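Local coordinates for protein OLD nuclease (Thermus scotoductus, PDB 6P74) that degrades linear and supercoiled double-stranded DNA in the 5'-to-3' direction with the help of divalent metal ions and also hydrolyses ATP in a DNA-stimulated way, at residues A[85-90]-A[127-132]; A[113-116]-A[122-125]. One frame throughout, in Å; residues are numbered along the deposited sequence.

Contact 1: residues A[85-90]-A[127-132]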
loop_
_atom_site.group_PDB
_atom_site.type_symbol
_atom_site.label_atom_id
_atom_site.label_comp_id
_atom_site.label_asym_id
_atom_site.label_seq_id
_atom_site.Cartn_x
_atom_site.Cartn_y
_atom_site.Cartn_z
ATOM N N PHE A 85 2.936 -31.626 -20.528
ATOM C CA PHE A 85 1.963 -31.076 -19.593
ATOM C C PHE A 85 1.234 -29.896 -20.217
ATOM O O PHE A 85 1.831 -29.101 -20.948
ATOM C CB PHE A 85 2.635 -30.638 -18.293
ATOM C CG PHE A 85 3.363 -31.744 -17.598
ATOM C CD1 PHE A 85 2.666 -32.791 -17.020
ATOM C CD2 PHE A 85 4.746 -31.751 -17.537
ATOM C CE1 PHE A 85 3.337 -33.824 -16.385
ATOM C CE2 PHE A 85 5.423 -32.782 -16.909
ATOM C CZ PHE A 85 4.718 -33.820 -16.330
ATOM N N ASN A 86 -0.059 -29.793 -19.929
ATOM C CA ASN A 86 -0.872 -28.639 -20.305
ATOM C C ASN A 86 -1.367 -27.977 -19.027
ATOM O O ASN A 86 -2.258 -28.506 -18.351
ATOM C CB ASN A 86 -2.041 -29.046 -21.202
ATOM C CG ASN A 86 -1.582 -29.601 -22.534
ATOM O OD1 ASN A 86 -1.097 -28.864 -23.387
ATOM N ND2 ASN A 86 -1.730 -30.908 -22.718
ATOM N N ILE A 87 -0.796 -26.834 -18.701
ATOM C CA ILE A 87 -1.142 -26.102 -17.493
ATOM C C ILE A 87 -2.216 -25.080 -17.811
ATOM O O ILE A 87 -2.120 -24.351 -18.807
ATOM C CB ILE A 87 0.100 -25.414 -16.906
ATOM C CG1 ILE A 87 1.183 -26.454 -16.604
ATOM C CG2 ILE A 87 -0.300 -24.565 -15.694
ATOM C CD1 ILE A 87 0.653 -27.704 -15.922
ATOM N N THR A 88 -3.231 -25.003 -16.952
ATOM C CA THR A 88 -4.348 -24.083 -17.146
ATOM C C THR A 88 -4.560 -23.146 -15.959
ATOM O O THR A 88 -5.560 -22.417 -15.933
ATOM C CB THR A 88 -5.639 -24.865 -17.437
ATOM O OG1 THR A 88 -6.131 -25.460 -16.230
ATOM C CG2 THR A 88 -5.375 -25.973 -18.460
ATOM N N ALA A 89 -3.654 -23.137 -14.982
ATOM C CA ALA A 89 -3.838 -22.277 -13.820
ATOM C C ALA A 89 -2.582 -22.310 -12.968
ATOM O O ALA A 89 -1.794 -23.252 -13.031
ATOM C CB ALA A 89 -5.050 -22.698 -12.982
ATOM N N PHE A 90 -2.410 -21.257 -12.174
ATOM C CA PHE A 90 -1.362 -21.153 -11.176
ATOM C C PHE A 90 -2.008 -20.981 -9.812
ATOM O O PHE A 90 -3.036 -20.308 -9.695
ATOM C CB PHE A 90 -0.453 -19.966 -11.457
ATOM C CG PHE A 90 0.163 -19.978 -12.810
ATOM C CD1 PHE A 90 0.537 -21.178 -13.409
ATOM C CD2 PHE A 90 0.416 -18.792 -13.473
ATOM C CE1 PHE A 90 1.134 -21.194 -14.657
ATOM C CE2 PHE A 90 1.021 -18.793 -14.728
ATOM C CZ PHE A 90 1.371 -19.988 -15.323
ATOM N N THR A 127 9.879 -19.684 -15.693
ATOM C CA THR A 127 9.813 -18.312 -16.193
ATOM C C THR A 127 8.897 -18.204 -17.407
ATOM O O THR A 127 7.939 -17.420 -17.415
ATOM C CB THR A 127 11.224 -17.825 -16.542
ATOM O OG1 THR A 127 12.002 -17.699 -15.345
ATOM C CG2 THR A 127 11.174 -16.484 -17.262
ATOM N N ASP A 128 9.198 -18.966 -18.460
ATOM C CA ASP A 128 8.379 -18.911 -19.667
ATOM C C ASP A 128 6.921 -19.186 -19.343
ATOM O O ASP A 128 6.019 -18.568 -19.918
ATOM C CB ASP A 128 8.890 -19.919 -20.697
ATOM C CG ASP A 128 10.383 -19.789 -20.955
ATOM O OD1 ASP A 128 10.791 -18.868 -21.702
ATOM O OD2 ASP A 128 11.146 -20.604 -20.390
ATOM N N MET A 129 6.678 -20.116 -18.419
ATOM C CA MET A 129 5.322 -20.500 -18.080
ATOM C C MET A 129 4.585 -19.349 -17.412
ATOM O O MET A 129 3.449 -19.039 -17.775
ATOM C CB MET A 129 5.336 -21.728 -17.177
ATOM C CG MET A 129 3.927 -22.249 -16.828
ATOM S SD MET A 129 3.988 -23.772 -15.852
ATOM C CE MET A 129 4.344 -24.941 -17.131
ATOM N N ARG A 130 5.217 -18.691 -16.442
ATOM C CA ARG A 130 4.541 -17.589 -15.775
ATOM C C ARG A 130 4.403 -16.378 -16.694
ATOM O O ARG A 130 3.353 -15.729 -16.700
ATOM C CB ARG A 130 5.269 -17.205 -14.490
ATOM C CG ARG A 130 4.380 -16.413 -13.523
ATOM C CD ARG A 130 5.194 -15.875 -12.371
ATOM N NE ARG A 130 5.061 -14.427 -12.282
ATOM C CZ ARG A 130 5.870 -13.570 -12.889
ATOM N NH1 ARG A 130 6.879 -14.018 -13.623
ATOM N NH2 ARG A 130 5.674 -12.273 -12.761
ATOM N N ASN A 131 5.444 -16.057 -17.477
ATOM C CA ASN A 131 5.337 -14.923 -18.390
ATOM C C ASN A 131 4.258 -15.142 -19.437
ATOM O O ASN A 131 3.722 -14.168 -19.983
ATOM C CB ASN A 131 6.665 -14.649 -19.074
ATOM C CG ASN A 131 7.747 -14.205 -18.099
ATOM O OD1 ASN A 131 7.470 -13.896 -16.937
ATOM N ND2 ASN A 131 8.996 -14.184 -18.573
ATOM N N HIS A 132 3.930 -16.399 -19.727
ATOM C CA HIS A 132 2.783 -16.716 -20.568
ATOM C C HIS A 132 1.588 -15.838 -20.220
ATOM O O HIS A 132 0.952 -15.255 -21.104
ATOM C CB HIS A 132 2.427 -18.195 -20.396
ATOM C CG HIS A 132 1.170 -18.616 -21.088
ATOM N ND1 HIS A 132 0.999 -18.512 -22.451
ATOM C CD2 HIS A 132 0.028 -19.167 -20.606
ATOM C CE1 HIS A 132 -0.201 -18.969 -22.778
ATOM N NE2 HIS A 132 -0.806 -19.385 -21.677
#

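Contact 2: residues A[113-116]-A[122-125]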
loop_
_atom_site.group_PDB
_atom_site.type_symbol
_atom_site.label_atom_id
_atom_site.label_comp_id
_atom_site.label_asym_id
_atom_site.label_seq_id
_atom_site.Cartn_x
_atom_site.Cartn_y
_atom_site.Cartn_z
ATOM N N ASN A 113 -5.077 -30.549 -10.587
ATOM C CA ASN A 113 -3.965 -31.235 -9.940
ATOM C C ASN A 113 -2.626 -30.660 -10.385
ATOM O O ASN A 113 -2.487 -30.136 -11.495
ATOM C CB ASN A 113 -3.982 -32.729 -10.247
ATOM C CG ASN A 113 -5.337 -33.333 -10.044
ATOM O OD1 ASN A 113 -5.981 -33.771 -11.001
ATOM N ND2 ASN A 113 -5.799 -33.344 -8.795
ATOM N N VAL A 114 -1.638 -30.776 -9.508
ATOM C CA VAL A 114 -0.265 -30.432 -9.862
ATOM C C VAL A 114 0.365 -31.629 -10.566
ATOM O O VAL A 114 0.505 -32.700 -9.954
ATOM C CB VAL A 114 0.541 -30.036 -8.619
ATOM C CG1 VAL A 114 1.984 -29.727 -9.004
ATOM C CG2 VAL A 114 -0.129 -28.843 -7.907
ATOM N N PRO A 115 0.757 -31.499 -11.837
ATOM C CA PRO A 115 1.397 -32.626 -12.527
ATOM C C PRO A 115 2.710 -32.992 -11.856
ATOM O O PRO A 115 3.437 -32.124 -11.371
ATOM C CB PRO A 115 1.630 -32.097 -13.949
ATOM C CG PRO A 115 0.847 -30.854 -14.064
ATOM C CD PRO A 115 0.710 -30.292 -12.677
ATOM N N ARG A 116 3.021 -34.286 -11.823
ATOM C CA ARG A 116 4.343 -34.696 -11.383
ATOM C C ARG A 116 5.014 -35.522 -12.471
ATOM O O ARG A 116 4.363 -36.074 -13.361
ATOM C CB ARG A 116 4.301 -35.461 -10.043
ATOM C CG ARG A 116 3.618 -36.823 -10.033
ATOM C CD ARG A 116 3.135 -37.150 -8.620
ATOM N NE ARG A 116 2.236 -36.099 -8.150
ATOM C CZ ARG A 116 2.584 -35.116 -7.322
ATOM N NH1 ARG A 116 3.819 -35.060 -6.838
ATOM N NH2 ARG A 116 1.690 -34.194 -6.973
ATOM N N PRO A 122 6.844 -32.831 -8.273
ATOM C CA PRO A 122 5.839 -32.016 -8.967
ATOM C C PRO A 122 6.460 -31.108 -10.018
ATOM O O PRO A 122 7.633 -30.728 -9.941
ATOM C CB PRO A 122 5.199 -31.192 -7.840
ATOM C CG PRO A 122 6.225 -31.149 -6.767
ATOM C CD PRO A 122 6.964 -32.474 -6.848
ATOM N N LEU A 123 5.648 -30.770 -11.018
ATOM C CA LEU A 123 6.021 -29.747 -11.988
ATOM C C LEU A 123 6.045 -28.380 -11.316
ATOM O O LEU A 123 5.104 -28.004 -10.609
ATOM C CB LEU A 123 5.039 -29.737 -13.157
ATOM C CG LEU A 123 5.400 -28.812 -14.318
ATOM C CD1 LEU A 123 6.437 -29.476 -15.209
ATOM C CD2 LEU A 123 4.157 -28.458 -15.108
ATOM N N ARG A 124 7.128 -27.646 -11.518
ATOM C CA ARG A 124 7.277 -26.322 -10.943
ATOM C C ARG A 124 6.963 -25.286 -12.010
ATOM O O ARG A 124 7.029 -25.560 -13.210
ATOM C CB ARG A 124 8.691 -26.122 -10.383
ATOM C CG ARG A 124 9.259 -27.371 -9.710
ATOM C CD ARG A 124 10.078 -27.018 -8.483
ATOM N NE ARG A 124 9.260 -26.258 -7.544
ATOM C CZ ARG A 124 8.643 -26.780 -6.487
ATOM N NH1 ARG A 124 8.768 -28.077 -6.220
ATOM N NH2 ARG A 124 7.902 -26.001 -5.698
ATOM N N VAL A 125 6.591 -24.092 -11.558
ATOM C CA VAL A 125 6.283 -23.000 -12.475
ATOM C C VAL A 125 7.587 -22.337 -12.902
ATOM O O VAL A 125 8.338 -21.824 -12.067
ATOM C CB VAL A 125 5.326 -21.992 -11.826
ATOM C CG1 VAL A 125 5.971 -21.333 -10.607
ATOM C CG2 VAL A 125 4.892 -20.937 -12.848
#

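Contact 1: residues A[85-90]-A[127-132]
I87 and F90 of segment 85-90 of strand 85-97 meet M129 and R130 of helix 127-132 in a buried helix-on-sheet packing within the N-terminal part of the ATPase domain. The axes of the two segments cross nearly at right angles, 79° between their N-to-C directions, and come within 10.1 Å. Backbones stay well separated, the CA atoms of F90 and R130 lying 8.3 Å apart, and no hydrogen bond links the segments; the strand's side chains bridge the gap, F90 reaching the helix backbone itself. A classic beta bulge, in which T88 and A89 both face L108, lies between I87 and F90, and both of these direct their CB toward the helix. M129 reaches back with CG anti to its backbone N (chi1 -177°) and bends at chi3, which carries the methyl group to I87: M129 CE lies 3.5 Å from I87 CG1. The sulfur makes a Met-aromatic contact, SD 5.3 Å from the centroid of the F90 ring and oblique to it, while M129 CG packs 3.7 Å from F90 CE1. R130 adds its backbone, CA sitting 3.9 Å from F90 CE2, before its NE leaves to bond V44 O. F76 meets the F90 ring edge-to-face, and V44 and L45 also touch it. M129 O sits at the edge of the F90 ring, near its plane, 3.4 Å from F90 CZ.

Contact 2: residues A[113-116]-A[122-125]
A single beta bridge, R116 with P122, pins together the two arms of the loop that runs from strand 100-109 to helix 127-132; neither arm is regular strand. The CA atoms of R116 and P122 are 3.9 Å apart, and the two residues have the pattern of a non-hydrogen-bonded antiparallel pair, whose flanking bond runs from L123 N to P115 O, 2.6 Å long and nearly straight at 172°. P122 CA adds a CA-H...O contact to P115 O at 3.4 Å. Beside this polar link the side chains pack. V114 places CG1 anti to its backbone N (chi1 178°), which sets that methyl 3.7 Å from P122 CB, and the P115 ring meets L123 more loosely, P115 CG to L123 CD2 at 4.2 Å. R116 bends at chi3 and brings NH1 of its guanidinium obliquely up to P122, 4.1 Å from P122 CD; that same NH1 bonds G120 O within the intervening turn. P115 O is thus the acceptor that joins the arms, taking the L123 N-H and the weaker P122 CA-H contact: one short bond, bordered by apolar groups, holds the two together.

In the fold
Following the chain from the N terminus, strand 85-97 comes first, pairs antiparallel with strand 100-109, and the chain then enters the long loop that leads to helix 127-132. Contact 2 closes a short turn within that loop, between 113-116 and 122-125. Contact 1 closes a larger loop by bringing helix 127-132 back against the start of strand 85-97, so contact 2 is nested inside it. Their centres are 11 Å apart and they share a layer of apolar packing: F85 and I87 both touch P115 and L123, with F85 CD1 3.3 Å from P115 CB. Together they tie the loop and helix to the antiparallel sheet of the ATPase domain.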